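Local atomic coordinates of citryl-spermidine/3,4-dihydroxybenzoyl-citryl-spermidine:spermidine ligase (Bacillus anthracis, PDB entry 3TO3), a protein that catalyses the ATP-dependent condensation of spermidine with citryl-spermidine intermediates in the biosynthesis of petrobactin, a siderophore used in iron acquisition and virulence. Residues T312-S325 with E349-Y363. Numbering follows the deposited sequence.
Sequences TLKPYSVASAPAIS and EFSSVMYDTNKKATY
Helix-on-sheet packing near the ATP site of this IucA/IucC-family synthetase brings Pro315, Val318 and Pro322 of helix 315-325 against Ser352 and Met354 of strand 349-355, an interior strand of the mixed sheet. The short axes run roughly antiparallel, at 144°, and approach to 6.5 Å.

The helix is kinked at Pro322, where the N of Pro322 and of Ala323 make no bond to the turn before. Pro322 has no N-H to give to Val318 O, and Ser352 OG donates to that carbonyl instead, at 2.7 Å, from above the carbonyl plane. With chi1 at 72°, OG sits between the backbone N and the carbonyl carbon of Ser352 and also lies 3.4 Å from Pro322 CD. Pro322 also directs its CA-H at Glu349 O, 3.3 Å from CA, three residues earlier in the strand.

At the first turn, Met354, a selenomethionine, slides past Val318 in the opposite direction. Its chain bends at chi3 to set CE 3.6 Å from Ala319 CB, while SE rests beside Pro315 CB. The pyrrolidine of Pro315 also meets the loop after the strand: its CD lies over one face of the Tyr363 ring in a CH-pi contact, 4.1 Å from the centroid. Lys314 NZ comes to the edge of that ring, in its plane.

At the far end, the side chain of Glu349 lies about 8 Å from the bound ATP, and its OE2 forms a salt bridge with Arg371. Glu349 N donates to Ser325 OG at 2.9 Å, and that hydroxyl in turn donates to a water that gives its own hydrogens to Ala321 O and to Glu349 OE1, the latter at 2.6 Å.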
ATOM      1  N   THR B 312      10.165   1.401 -10.383  1.00 56.28           N
ATOM      2  CA  THR B 312      10.673   2.707 -10.739  1.00 58.06           C
ATOM      3  C   THR B 312      11.938   2.593 -11.611  1.00 58.93           C
ATOM      4  O   THR B 312      12.602   1.547 -11.664  1.00 60.74           O
ATOM      5  CB  THR B 312      11.038   3.481  -9.467  1.00 52.56           C
ATOM      6  OG1 THR B 312      11.851   2.644  -8.619  1.00 49.82           O
ATOM      7  CG2 THR B 312       9.777   3.900  -8.727  1.00 43.42           C
ATOM      8  N   LEU B 313      12.230   3.666 -12.338  1.00 52.67           N
ATOM      9  CA  LEU B 313      13.515   3.821 -12.994  1.00 45.77           C
ATOM     10  C   LEU B 313      14.425   4.713 -12.158  1.00 49.39           C
ATOM     11  O   LEU B 313      14.130   5.897 -11.983  1.00 57.47           O
ATOM     12  CB  LEU B 313      13.312   4.473 -14.353  1.00 44.18           C
ATOM     13  CG  LEU B 313      12.569   3.558 -15.298  1.00 44.18           C
ATOM     14  CD1 LEU B 313      12.117   4.291 -16.555  1.00 37.50           C
ATOM     15  CD2 LEU B 313      13.471   2.358 -15.593  1.00 37.30           C
ATOM     16  N   LYS B 314      15.535   4.164 -11.670  1.00 47.62           N
ATOM     17  CA  LYS B 314      16.557   4.982 -11.017  1.00 53.62           C
ATOM     18  C   LYS B 314      16.969   6.138 -11.963  1.00 59.38           C
ATOM     19  O   LYS B 314      17.371   5.903 -13.122  1.00 52.59           O
ATOM     20  CB  LYS B 314      17.787   4.148 -10.602  1.00 53.69           C
ATOM     21  CG  LYS B 314      17.527   2.961  -9.674  1.00 57.12           C
ATOM     22  CD  LYS B 314      17.123   3.435  -8.285  1.00 73.11           C
ATOM     23  CE  LYS B 314      17.493   2.428  -7.184  1.00 84.63           C
ATOM     24  NZ  LYS B 314      17.187   2.938  -5.796  1.00 82.20           N
ATOM     25  N   PRO B 315      16.855   7.389 -11.473  1.00 49.58           N
ATOM     26  CA  PRO B 315      17.242   8.585 -12.230  1.00 48.73           C
ATOM     27  C   PRO B 315      18.668   8.502 -12.799  1.00 48.80           C
ATOM     28  O   PRO B 315      18.890   8.863 -13.967  1.00 41.60           O
ATOM     29  CB  PRO B 315      17.157   9.695 -11.183  1.00 58.35           C
ATOM     30  CG  PRO B 315      16.062   9.205 -10.250  1.00 51.64           C
ATOM     31  CD  PRO B 315      16.282   7.723 -10.157  1.00 45.06           C
ATOM     32  N   TYR B 316      19.631   8.028 -12.007  1.00 43.68           N
ATOM     33  CA  TYR B 316      20.973   7.957 -12.531  1.00 42.17           C
ATOM     34  C   TYR B 316      21.035   6.981 -13.723  1.00 49.47           C
ATOM     35  O   TYR B 316      21.752   7.235 -14.683  1.00 50.33           O
ATOM     36  CB  TYR B 316      22.016   7.651 -11.447  1.00 50.14           C
ATOM     37  CG  TYR B 316      21.710   6.441 -10.631  1.00 60.52           C
ATOM     38  CD1 TYR B 316      22.114   5.180 -11.060  1.00 60.14           C
ATOM     39  CD2 TYR B 316      21.016   6.547  -9.416  1.00 67.12           C
ATOM     40  CE1 TYR B 316      21.832   4.045 -10.312  1.00 64.30           C
ATOM     41  CE2 TYR B 316      20.738   5.413  -8.654  1.00 71.95           C
ATOM     42  CZ  TYR B 316      21.153   4.166  -9.116  1.00 72.92           C
ATOM     43  OH  TYR B 316      20.887   3.028  -8.396  1.00 79.37           O
ATOM     44  N   SER B 317      20.253   5.896 -13.678  1.00 45.30           N
ATOM     45  CA  SER B 317      20.323   4.900 -14.740  1.00 46.48           C
ATOM     46  C   SER B 317      19.561   5.332 -16.001  1.00 39.38           C
ATOM     47  O   SER B 317      19.957   5.007 -17.098  1.00 44.11           O
ATOM     48  CB  SER B 317      19.893   3.516 -14.247  1.00 53.80           C
ATOM     49  OG  SER B 317      18.503   3.404 -14.281  1.00 59.79           O
ATOM     50  N   VAL B 318      18.484   6.089 -15.837  1.00 45.33           N
ATOM     51  CA  VAL B 318      17.827   6.737 -16.952  1.00 42.83           C
ATOM     52  C   VAL B 318      18.811   7.701 -17.650  1.00 48.65           C
ATOM     53  O   VAL B 318      18.888   7.758 -18.885  1.00 44.60           O
ATOM     54  CB  VAL B 318      16.577   7.503 -16.474  1.00 47.96           C
ATOM     55  CG1 VAL B 318      16.093   8.485 -17.551  1.00 41.45           C
ATOM     56  CG2 VAL B 318      15.470   6.509 -16.078  1.00 45.04           C
ATOM     57  N   ALA B 319      19.590   8.419 -16.852  1.00 47.02           N
ATOM     58  CA  ALA B 319      20.503   9.436 -17.376  1.00 51.70           C
ATOM     59  C   ALA B 319      21.635   8.824 -18.212  1.00 56.18           C
ATOM     60  O   ALA B 319      22.070   9.406 -19.215  1.00 54.91           O
ATOM     61  CB  ALA B 319      21.079  10.251 -16.246  1.00 42.81           C
ATOM     62  N   SER B 320      22.119   7.659 -17.801  1.00 43.98           N
ATOM     63  CA  SER B 320      23.256   7.067 -18.488  1.00 40.82           C
ATOM     64  C   SER B 320      22.854   6.054 -19.581  1.00 42.83           C
ATOM     65  O   SER B 320      23.714   5.436 -20.222  1.00 47.17           O
ATOM     66  CB  SER B 320      24.237   6.440 -17.492  1.00 39.55           C
ATOM     67  OG  SER B 320      23.558   5.450 -16.740  1.00 44.63           O
ATOM     68  N   ALA B 321      21.560   5.894 -19.821  1.00 33.26           N
ATOM     69  CA  ALA B 321      21.149   4.819 -20.703  1.00 41.42           C
ATOM     70  C   ALA B 321      21.597   5.055 -22.149  1.00 46.37           C
ATOM     71  O   ALA B 321      22.226   4.176 -22.732  1.00 42.72           O
ATOM     72  CB  ALA B 321      19.647   4.555 -20.612  1.00 38.67           C
ATOM     73  N   PRO B 322      21.276   6.233 -22.729  1.00 44.38           N
ATOM     74  CA  PRO B 322      21.700   6.440 -24.124  1.00 34.08           C
ATOM     75  C   PRO B 322      23.213   6.298 -24.279  1.00 37.91           C
ATOM     76  O   PRO B 322      23.652   5.683 -25.243  1.00 48.41           O
ATOM     77  CB  PRO B 322      21.206   7.839 -24.444  1.00 34.96           C
ATOM     78  CG  PRO B 322      19.971   8.004 -23.498  1.00 44.62           C
ATOM     79  CD  PRO B 322      20.423   7.329 -22.234  1.00 42.55           C
ATOM     80  N   ALA B 323      23.993   6.718 -23.295  1.00 36.70           N
ATOM     81  CA  ALA B 323      25.467   6.617 -23.420  1.00 37.52           C
ATOM     82  C   ALA B 323      25.984   5.208 -23.288  1.00 43.34           C
ATOM     83  O   ALA B 323      26.973   4.844 -23.926  1.00 49.05           O
ATOM     84  CB  ALA B 323      26.169   7.519 -22.399  1.00 36.90           C
ATOM     85  N   ILE B 324      25.326   4.403 -22.452  1.00 41.75           N
ATOM     86  CA  ILE B 324      25.731   3.019 -22.340  1.00 33.40           C
ATOM     87  C   ILE B 324      25.450   2.299 -23.669  1.00 44.86           C
ATOM     88  O   ILE B 324      26.273   1.501 -24.143  1.00 48.01           O
ATOM     89  CB  ILE B 324      25.052   2.312 -21.157  1.00 43.57           C
ATOM     90  CG1 ILE B 324      25.611   2.840 -19.836  1.00 45.03           C
ATOM     91  CG2 ILE B 324      25.258   0.790 -21.236  1.00 46.02           C
ATOM     92  CD1 ILE B 324      24.928   2.235 -18.592  1.00 47.63           C
ATOM     93  N   SER B 325      24.326   2.611 -24.312  1.00 39.17           N
ATOM     94  CA  SER B 325      24.001   1.886 -25.541  1.00 40.52           C
ATOM     95  C   SER B 325      24.943   2.280 -26.686  1.00 48.95           C
ATOM     96  O   SER B 325      25.360   1.423 -27.454  1.00 50.20           O
ATOM     97  CB  SER B 325      22.523   2.021 -25.923  1.00 32.93           C
ATOM     98  OG  SER B 325      21.713   1.295 -25.029  1.00 50.42           O
ATOM     99  N   GLU B 349      19.012   1.388 -26.164  1.00 42.52           N
ATOM    100  CA  GLU B 349      18.144   2.281 -25.440  1.00 42.15           C
ATOM    101  C   GLU B 349      18.700   3.623 -25.894  1.00 45.79           C
ATOM    102  O   GLU B 349      19.634   4.147 -25.308  1.00 48.76           O
ATOM    103  CB  GLU B 349      18.415   2.029 -23.930  1.00 36.15           C
ATOM    104  CG  GLU B 349      17.834   0.642 -23.453  1.00 45.15           C
ATOM    105  CD  GLU B 349      18.517  -0.016 -22.244  1.00 52.45           C
ATOM    106  OE1 GLU B 349      19.303   0.598 -21.494  1.00 58.78           O
ATOM    107  OE2 GLU B 349      18.259  -1.204 -22.028  1.00 64.95           O
ATOM    108  N   PHE B 350      18.042   4.232 -26.876  1.00 41.53           N
ATOM    109  CA  PHE B 350      18.715   5.286 -27.616  1.00 41.53           C
ATOM    110  C   PHE B 350      18.300   6.683 -27.169  1.00 43.31           C
ATOM    111  O   PHE B 350      18.860   7.696 -27.605  1.00 42.14           O
ATOM    112  CB  PHE B 350      18.545   5.093 -29.141  1.00 44.16           C
ATOM    113  CG  PHE B 350      17.124   5.143 -29.593  1.00 48.21           C
ATOM    114  CD1 PHE B 350      16.365   3.981 -29.654  1.00 46.42           C
ATOM    115  CD2 PHE B 350      16.528   6.347 -29.913  1.00 48.16           C
ATOM    116  CE1 PHE B 350      15.055   4.012 -30.037  1.00 42.42           C
ATOM    117  CE2 PHE B 350      15.206   6.388 -30.295  1.00 53.45           C
ATOM    118  CZ  PHE B 350      14.462   5.210 -30.364  1.00 48.87           C
ATOM    119  N   SER B 351      17.327   6.736 -26.279  1.00 45.10           N
ATOM    120  CA  SER B 351      16.876   8.014 -25.773  1.00 45.97           C
ATOM    121  C   SER B 351      16.235   7.846 -24.402  1.00 46.85           C
ATOM    122  O   SER B 351      15.729   6.760 -24.078  1.00 43.54           O
ATOM    123  CB  SER B 351      15.906   8.610 -26.770  1.00 42.17           C
ATOM    124  OG  SER B 351      15.637   9.940 -26.450  1.00 37.59           O
ATOM    125  N   SER B 352      16.265   8.893 -23.584  1.00 39.03           N
ATOM    126  CA  SER B 352      15.667   8.787 -22.257  1.00 42.26           C
ATOM    127  C   SER B 352      15.350  10.166 -21.747  1.00 41.48           C
ATOM    128  O   SER B 352      15.925  11.111 -22.202  1.00 45.20           O
ATOM    129  CB  SER B 352      16.611   8.097 -21.283  1.00 32.98           C
ATOM    130  OG  SER B 352      17.673   8.965 -20.978  1.00 40.24           O
ATOM    131  N   VAL B 353      14.403  10.269 -20.827  1.00 43.44           N
ATOM    132  CA  VAL B 353      14.021  11.555 -20.281  1.00 46.82           C
ATOM    133  C   VAL B 353      13.395  11.296 -18.932  1.00 45.17           C
ATOM    134  O   VAL B 353      12.839  10.225 -18.712  1.00 39.41           O
ATOM    135  CB  VAL B 353      12.997  12.250 -21.185  1.00 40.22           C
ATOM    136  CG1 VAL B 353      11.681  11.481 -21.174  1.00 32.83           C
ATOM    137  CG2 VAL B 353      12.804  13.702 -20.756  1.00 28.96           C
HETATM  138  N   MSE B 354      13.469  12.267 -18.036  1.00 41.23           N
HETATM  139  CA  MSE B 354      12.882  12.107 -16.712  1.00 46.07           C
HETATM  140  C   MSE B 354      12.588  13.435 -15.988  1.00 49.79           C
HETATM  141  O   MSE B 354      13.127  14.500 -16.307  1.00 51.20           O
HETATM  142  CB  MSE B 354      13.841  11.336 -15.854  1.00 39.85           C
HETATM  143  CG  MSE B 354      14.944  12.264 -15.421  1.00 51.77           C
HETATM  144 SE   MSE B 354      16.365  11.316 -14.586  0.72 81.77          SE
HETATM  145  CE  MSE B 354      17.724  11.520 -15.984  1.00107.46           C
ATOM    146  N   TYR B 355      11.734  13.346 -14.985  1.00 46.80           N
ATOM    147  CA  TYR B 355      11.415  14.468 -14.128  1.00 45.08           C
ATOM    148  C   TYR B 355      11.736  13.991 -12.723  1.00 49.70           C
ATOM    149  O   TYR B 355      11.129  13.044 -12.243  1.00 55.11           O
ATOM    150  CB  TYR B 355       9.937  14.789 -14.255  1.00 35.87           C
ATOM    151  CG  TYR B 355       9.462  15.949 -13.410  1.00 38.17           C
ATOM    152  CD1 TYR B 355       9.483  17.246 -13.910  1.00 48.80           C
ATOM    153  CD2 TYR B 355       8.965  15.746 -12.128  1.00 35.36           C
ATOM    154  CE1 TYR B 355       9.027  18.322 -13.155  1.00 50.97           C
ATOM    155  CE2 TYR B 355       8.481  16.806 -11.371  1.00 45.23           C
ATOM    156  CZ  TYR B 355       8.521  18.091 -11.882  1.00 48.91           C
ATOM    157  OH  TYR B 355       8.042  19.142 -11.136  1.00 41.39           O
ATOM    158  N   ASP B 356      12.726  14.611 -12.097  1.00 54.16           N
ATOM    159  CA  ASP B 356      13.311  14.095 -10.864  1.00 59.60           C
ATOM    160  C   ASP B 356      13.500  15.242  -9.906  1.00 60.28           C
ATOM    161  O   ASP B 356      14.199  16.185 -10.213  1.00 61.39           O
ATOM    162  CB  ASP B 356      14.680  13.447 -11.135  1.00 62.13           C
ATOM    163  CG  ASP B 356      15.420  13.043  -9.845  1.00 70.16           C
ATOM    164  OD1 ASP B 356      16.686  13.091  -9.815  1.00 66.92           O
ATOM    165  OD2 ASP B 356      14.735  12.666  -8.862  1.00 68.64           O
ATOM    166  N   THR B 357      12.902  15.130  -8.731  1.00 63.69           N
ATOM    167  CA  THR B 357      13.047  16.133  -7.693  1.00 61.94           C
ATOM    168  C   THR B 357      13.740  15.552  -6.470  1.00 66.12           C
ATOM    169  O   THR B 357      14.184  14.399  -6.462  1.00 60.10           O
ATOM    170  CB  THR B 357      11.676  16.679  -7.276  1.00 68.68           C
ATOM    171  OG1 THR B 357      10.870  15.619  -6.735  1.00 76.14           O
ATOM    172  CG2 THR B 357      10.974  17.278  -8.488  1.00 66.54           C
ATOM    173  N   ASN B 358      13.852  16.379  -5.444  1.00 80.47           N
ATOM    174  CA  ASN B 358      14.324  15.938  -4.141  1.00102.26           C
ATOM    175  C   ASN B 358      13.584  14.697  -3.640  1.00100.33           C
ATOM    176  O   ASN B 358      14.217  13.685  -3.316  1.00101.39           O
ATOM    177  CB  ASN B 358      14.147  17.064  -3.104  1.00115.06           C
ATOM    178  CG  ASN B 358      15.336  18.014  -3.046  1.00124.27           C
ATOM    179  OD1 ASN B 358      16.475  17.622  -3.320  1.00128.45           O
ATOM    180  ND2 ASN B 358      15.074  19.267  -2.672  1.00125.35           N
ATOM    181  N   LYS B 359      12.249  14.757  -3.649  1.00 88.30           N
ATOM    182  CA  LYS B 359      11.441  13.917  -2.765  1.00 75.29           C
ATOM    183  C   LYS B 359      11.858  12.447  -2.831  1.00 65.84           C
ATOM    184  O   LYS B 359      12.022  11.873  -3.915  1.00 65.73           O
ATOM    185  CB  LYS B 359       9.942  14.048  -3.086  1.00 80.05           C
ATOM    186  CG  LYS B 359       9.384  15.468  -3.171  1.00 85.63           C
ATOM    187  CD  LYS B 359       8.324  15.739  -2.095  1.00 90.44           C
ATOM    188  CE  LYS B 359       7.160  14.757  -2.154  1.00 87.71           C
ATOM    189  NZ  LYS B 359       6.833  14.181  -0.808  1.00 85.91           N
ATOM    190  N   LYS B 360      12.048  11.859  -1.652  1.00 67.03           N
ATOM    191  CA  LYS B 360      12.389  10.447  -1.499  1.00 70.08           C
ATOM    192  C   LYS B 360      11.273   9.529  -1.968  1.00 64.58           C
ATOM    193  O   LYS B 360      11.527   8.457  -2.536  1.00 63.79           O
ATOM    194  CB  LYS B 360      12.643  10.149  -0.025  1.00 76.99           C
ATOM    195  CG  LYS B 360      13.042   8.710   0.272  1.00 80.28           C
ATOM    196  CD  LYS B 360      12.826   8.379   1.764  1.00 84.25           C
ATOM    197  CE  LYS B 360      13.257   9.526   2.687  1.00 76.42           C
ATOM    198  NZ  LYS B 360      13.660   8.995   4.025  1.00 81.71           N
ATOM    199  N   ALA B 361      10.039   9.955  -1.696  1.00 56.85           N
ATOM    200  CA  ALA B 361       8.838   9.150  -1.949  1.00 57.79           C
ATOM    201  C   ALA B 361       8.497   8.977  -3.432  1.00 53.68           C
ATOM    202  O   ALA B 361       7.913   7.990  -3.828  1.00 53.66           O
ATOM    203  CB  ALA B 361       7.627   9.730  -1.181  1.00 52.41           C
ATOM    204  N   THR B 362       8.826   9.971  -4.233  1.00 52.13           N
ATOM    205  CA  THR B 362       8.626   9.926  -5.674  1.00 42.39           C
ATOM    206  C   THR B 362       9.876   9.521  -6.442  1.00 41.88           C
ATOM    207  O   THR B 362       9.931   9.666  -7.662  1.00 44.42           O
ATOM    208  CB  THR B 362       8.058  11.240  -6.172  1.00 45.57           C
ATOM    209  OG1 THR B 362       8.939  12.289  -5.775  1.00 57.64           O
ATOM    210  CG2 THR B 362       6.690  11.478  -5.498  1.00 37.44           C
ATOM    211  N   TYR B 363      10.919   9.122  -5.720  1.00 43.34           N
ATOM    212  CA  TYR B 363      12.184   8.803  -6.356  1.00 43.28           C
ATOM    213  C   TYR B 363      12.011   7.737  -7.443  1.00 53.35           C
ATOM    214  O   TYR B 363      11.570   6.615  -7.157  1.00 54.92           O
ATOM    215  CB  TYR B 363      13.138   8.266  -5.292  1.00 45.01           C
ATOM    216  CG  TYR B 363      14.584   8.146  -5.735  1.00 50.44           C
ATOM    217  CD1 TYR B 363      15.292   9.265  -6.181  1.00 53.80           C
ATOM    218  CD2 TYR B 363      15.254   6.927  -5.672  1.00 47.61           C
ATOM    219  CE1 TYR B 363      16.615   9.165  -6.576  1.00 61.11           C
ATOM    220  CE2 TYR B 363      16.583   6.817  -6.058  1.00 56.88           C
ATOM    221  CZ  TYR B 363      17.257   7.941  -6.506  1.00 64.63           C
ATOM    222  OH  TYR B 363      18.566   7.846  -6.894  1.00 75.22           O
TER
HETATM  223  O   HOH W   1      21.665   1.392 -22.380  1.00 52.34           O